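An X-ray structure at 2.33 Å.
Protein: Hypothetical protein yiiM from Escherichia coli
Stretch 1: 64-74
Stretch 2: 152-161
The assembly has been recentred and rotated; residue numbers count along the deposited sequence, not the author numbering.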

# COMPACT_ATOMS: atom_id res chain seq x y z
N GLY A 64 -8.70 -10.62 2.93
CA GLY A 64 -7.57 -10.71 3.80
C GLY A 64 -6.24 -11.04 3.13
O GLY A 64 -5.20 -10.45 3.38
N PRO A 65 -6.25 -12.05 2.26
CA PRO A 65 -5.06 -12.41 1.51
C PRO A 65 -4.53 -11.23 0.71
O PRO A 65 -3.31 -11.03 0.66
CB PRO A 65 -5.51 -13.58 0.65
CG PRO A 65 -6.70 -14.15 1.36
CD PRO A 65 -7.37 -12.99 2.03
N ASP A 66 -5.38 -10.37 0.17
CA ASP A 66 -4.96 -9.19 -0.57
C ASP A 66 -4.39 -8.07 0.29
O ASP A 66 -4.01 -7.05 -0.27
CB ASP A 66 -6.16 -8.59 -1.35
CG ASP A 66 -6.57 -9.49 -2.49
OD1 ASP A 66 -5.71 -10.19 -3.06
OD2 ASP A 66 -7.78 -9.51 -2.82
N ARG A 67 -4.41 -8.17 1.61
CA ARG A 67 -3.87 -7.08 2.43
C ARG A 67 -3.00 -7.63 3.55
O ARG A 67 -3.00 -7.15 4.67
CB ARG A 67 -4.98 -6.18 2.96
CG ARG A 67 -6.18 -6.87 3.57
CD ARG A 67 -7.34 -5.88 3.81
NE ARG A 67 -8.61 -6.64 3.90
CZ ARG A 67 -8.91 -7.39 4.95
NH1 ARG A 67 -8.07 -7.48 5.99
NH2 ARG A 67 -10.03 -8.08 4.99
N ALA A 68 -2.23 -8.65 3.20
CA ALA A 68 -1.33 -9.31 4.13
C ALA A 68 -0.23 -8.38 4.63
O ALA A 68 0.17 -8.51 5.79
CB ALA A 68 -0.74 -10.53 3.43
N LEU A 69 0.26 -7.47 3.80
CA LEU A 69 1.32 -6.55 4.12
C LEU A 69 1.07 -5.12 3.65
O LEU A 69 0.68 -4.89 2.51
CB LEU A 69 2.65 -6.99 3.46
CG LEU A 69 3.38 -8.20 3.99
CD1 LEU A 69 4.27 -8.80 2.91
CD2 LEU A 69 4.21 -7.89 5.23
N CYS A 70 1.40 -4.15 4.49
CA CYS A 70 1.19 -2.74 4.20
C CYS A 70 2.55 -2.05 4.06
O CYS A 70 3.41 -2.24 4.94
CB CYS A 70 0.41 -2.09 5.35
SG CYS A 70 0.24 -0.27 5.17
N HIS A 71 2.74 -1.25 3.03
CA HIS A 71 4.02 -0.58 2.81
C HIS A 71 3.87 0.94 2.89
O HIS A 71 2.93 1.46 2.29
CB HIS A 71 4.50 -0.90 1.36
CG HIS A 71 5.95 -0.64 1.15
ND1 HIS A 71 6.84 -1.64 0.74
CD2 HIS A 71 6.70 0.47 1.34
CE1 HIS A 71 8.06 -1.14 0.68
NE2 HIS A 71 8.00 0.14 1.03
N TYR A 72 4.79 1.64 3.54
CA TYR A 72 4.72 3.11 3.51
C TYR A 72 6.12 3.67 3.28
O TYR A 72 7.11 3.33 3.94
CB TYR A 72 4.04 3.72 4.72
CG TYR A 72 3.48 5.11 4.52
CD1 TYR A 72 2.36 5.33 3.73
CD2 TYR A 72 4.07 6.23 5.13
CE1 TYR A 72 1.83 6.59 3.54
CE2 TYR A 72 3.54 7.48 4.95
CZ TYR A 72 2.42 7.67 4.15
OH TYR A 72 1.91 8.93 3.97
N PRO A 73 6.25 4.48 2.24
CA PRO A 73 7.55 5.05 1.93
C PRO A 73 7.96 6.04 2.99
O PRO A 73 7.18 6.97 3.33
CB PRO A 73 7.36 5.71 0.58
CG PRO A 73 6.10 5.10 -0.00
CD PRO A 73 5.25 4.71 1.18
N ARG A 74 9.17 5.91 3.53
CA ARG A 74 9.67 6.91 4.47
C ARG A 74 9.76 8.29 3.80
O ARG A 74 9.69 9.29 4.53
CB ARG A 74 11.05 6.58 5.06
CG ARG A 74 11.03 5.43 6.05
CD ARG A 74 12.32 5.36 6.88
NE ARG A 74 13.39 4.80 6.08
CZ ARG A 74 13.76 3.58 5.77
NH1 ARG A 74 13.13 2.50 6.19
NH2 ARG A 74 14.84 3.38 4.99
N GLY A 152 -2.01 11.59 -2.79
CA GLY A 152 -1.65 10.28 -3.37
C GLY A 152 -0.58 9.61 -2.52
O GLY A 152 -0.12 8.52 -2.87
N LYS A 153 -0.21 10.20 -1.39
CA LYS A 153 0.83 9.65 -0.52
C LYS A 153 0.20 8.60 0.39
O LYS A 153 0.08 8.81 1.60
CB LYS A 153 1.48 10.77 0.30
CG LYS A 153 2.06 11.87 -0.60
CD LYS A 153 2.66 12.99 0.25
CE LYS A 153 2.90 14.26 -0.55
NZ LYS A 153 4.09 14.15 -1.43
N VAL A 154 -0.11 7.43 -0.20
CA VAL A 154 -0.86 6.43 0.55
C VAL A 154 -0.12 5.14 0.78
O VAL A 154 -0.42 4.44 1.76
CB VAL A 154 -2.19 6.15 -0.18
CG1 VAL A 154 -2.99 7.43 -0.38
CG2 VAL A 154 -1.92 5.49 -1.55
N GLY A 155 0.91 4.84 -0.02
CA GLY A 155 1.54 3.52 0.24
C GLY A 155 0.69 2.46 -0.47
O GLY A 155 -0.19 2.79 -1.25
N TRP A 156 1.01 1.19 -0.28
CA TRP A 156 0.31 0.12 -0.99
C TRP A 156 0.32 -1.18 -0.21
O TRP A 156 1.10 -1.36 0.71
CB TRP A 156 0.98 -0.10 -2.36
CG TRP A 156 2.46 -0.33 -2.23
CD1 TRP A 156 3.09 -1.52 -2.04
CD2 TRP A 156 3.47 0.68 -2.26
NE1 TRP A 156 4.45 -1.32 -1.98
CE2 TRP A 156 4.71 0.02 -2.10
CE3 TRP A 156 3.46 2.07 -2.41
CZ2 TRP A 156 5.92 0.71 -2.06
CZ3 TRP A 156 4.66 2.76 -2.36
CH2 TRP A 156 5.87 2.08 -2.19
N LEU A 157 -0.52 -2.14 -0.64
CA LEU A 157 -0.57 -3.40 0.11
C LEU A 157 -0.02 -4.51 -0.76
O LEU A 157 0.11 -4.29 -1.97
CB LEU A 157 -2.01 -3.72 0.53
CG LEU A 157 -2.80 -2.64 1.24
CD1 LEU A 157 -4.23 -3.04 1.52
CD2 LEU A 157 -2.08 -2.25 2.55
N TYR A 158 0.28 -5.66 -0.17
CA TYR A 158 0.74 -6.79 -0.95
C TYR A 158 -0.10 -8.05 -0.67
O TYR A 158 -0.66 -8.17 0.41
CB TYR A 158 2.17 -7.18 -0.60
CG TYR A 158 3.27 -6.19 -0.85
CD1 TYR A 158 3.61 -5.25 0.13
CD2 TYR A 158 3.98 -6.19 -2.02
CE1 TYR A 158 4.64 -4.35 -0.07
CE2 TYR A 158 5.02 -5.29 -2.24
CZ TYR A 158 5.33 -4.38 -1.27
OH TYR A 158 6.35 -3.47 -1.43
N SER A 159 -0.19 -8.90 -1.70
CA SER A 159 -0.75 -10.24 -1.46
C SER A 159 0.49 -11.14 -1.33
O SER A 159 1.57 -10.79 -1.82
CB SER A 159 -1.65 -10.78 -2.55
OG SER A 159 -0.98 -10.82 -3.79
N VAL A 160 0.36 -12.23 -0.60
CA VAL A 160 1.53 -13.11 -0.44
C VAL A 160 1.44 -14.21 -1.48
O VAL A 160 0.55 -15.04 -1.42
CB VAL A 160 1.64 -13.59 1.01
CG1 VAL A 160 2.67 -14.70 1.18
CG2 VAL A 160 2.05 -12.41 1.91
N ILE A 161 2.35 -14.21 -2.45
CA ILE A 161 2.37 -15.21 -3.50
C ILE A 161 2.98 -16.51 -2.97
O ILE A 161 2.46 -17.58 -3.26
CB ILE A 161 3.11 -14.73 -4.74
CG1 ILE A 161 2.49 -13.47 -5.34
CG2 ILE A 161 3.21 -15.87 -5.78
CD1 ILE A 161 1.01 -13.51 -5.59
O HOH W 1 -1.79 -13.16 0.69
O HOH W 2 0.32 2.57 3.32

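The heart of this contact is a nest of rings on one face of a two-stranded antiparallel pairing. The His71 ring lies in an offset stack on the six-membered ring of Trp156, centroids 4.5 Å apart and planes 25° from parallel, while His71 CB sits over the indole's five-membered ring, 3.6 Å from its centroid. One residue thus covers both halves of the indole, its CB serving as a CH-pi donor. The stack coincides with a hydrogen-bonded bridge pair, so ring and backbone contacts share one register. Pro73 extends the apolar surface, its CG 3.6 Å from Trp156 CZ3. On the same face as the stack, Leu69 CB packs 3.9 Å from Tyr158 CD1. Farther along, Ala68 CB meets Val160 CG2 at 3.7 Å.

Three polar atoms of this cluster are joined by hydrogen bonds, and His71 NE2 is satisfied elsewhere in the structure. Trp156 NE1 donates a nearly straight hydrogen bond to Tyr158 OH, at 2.9 Å, and the same hydroxyl lies 2.9 Å from His71 ND1 in a second hydrogen bond. Alternation along strand 156-160 places Trp156 and Tyr158 on one face, so the Tyr158 hydroxyl can bond both to Trp156 and to His71 on the other strand. The rule to read here is that an indole NH buried among rings is given a partner.

The other face is simpler. Cys70 and Leu157 form a non-hydrogen-bonded pair, their CA atoms 4.5 Å apart, with Cys70 CB 3.8 Å from Leu157 CD2. The other methyl, Leu157 CD1, reaches 3.5 Å from Arg67 CB, so the leucine packs against the aliphatic base of an arginine whose end leads away.

The backbone bonds follow the same register. His71 N donates to Trp156 O at 2.8 Å, and Trp156 N returns a bond to His71 O at 3.2 Å. Tyr158 N donates to Leu69 O at 2.8 Å, but the reciprocal position is altered: Tyr158 O receives only a weak bond from Ala68 N, at 3.2 Å. Beyond it, water 1 donates to Pro65 O (2.6 Å) and accepts from Val160 N (2.7 Å).

At the other end, Gly155 makes close passage possible. Its positive phi suits glycine, and a CB there would clash with His71 O and Tyr72 CD1; without one, Gly155 CA comes within 3.2 Å of His71 O. Outermost, Tyr72 starts away from the partner stretch, but its ring returns, and Tyr72 OH donates to Lys153 O at 3.0 Å, tying a side chain to the partner's backbone beyond the last bridge.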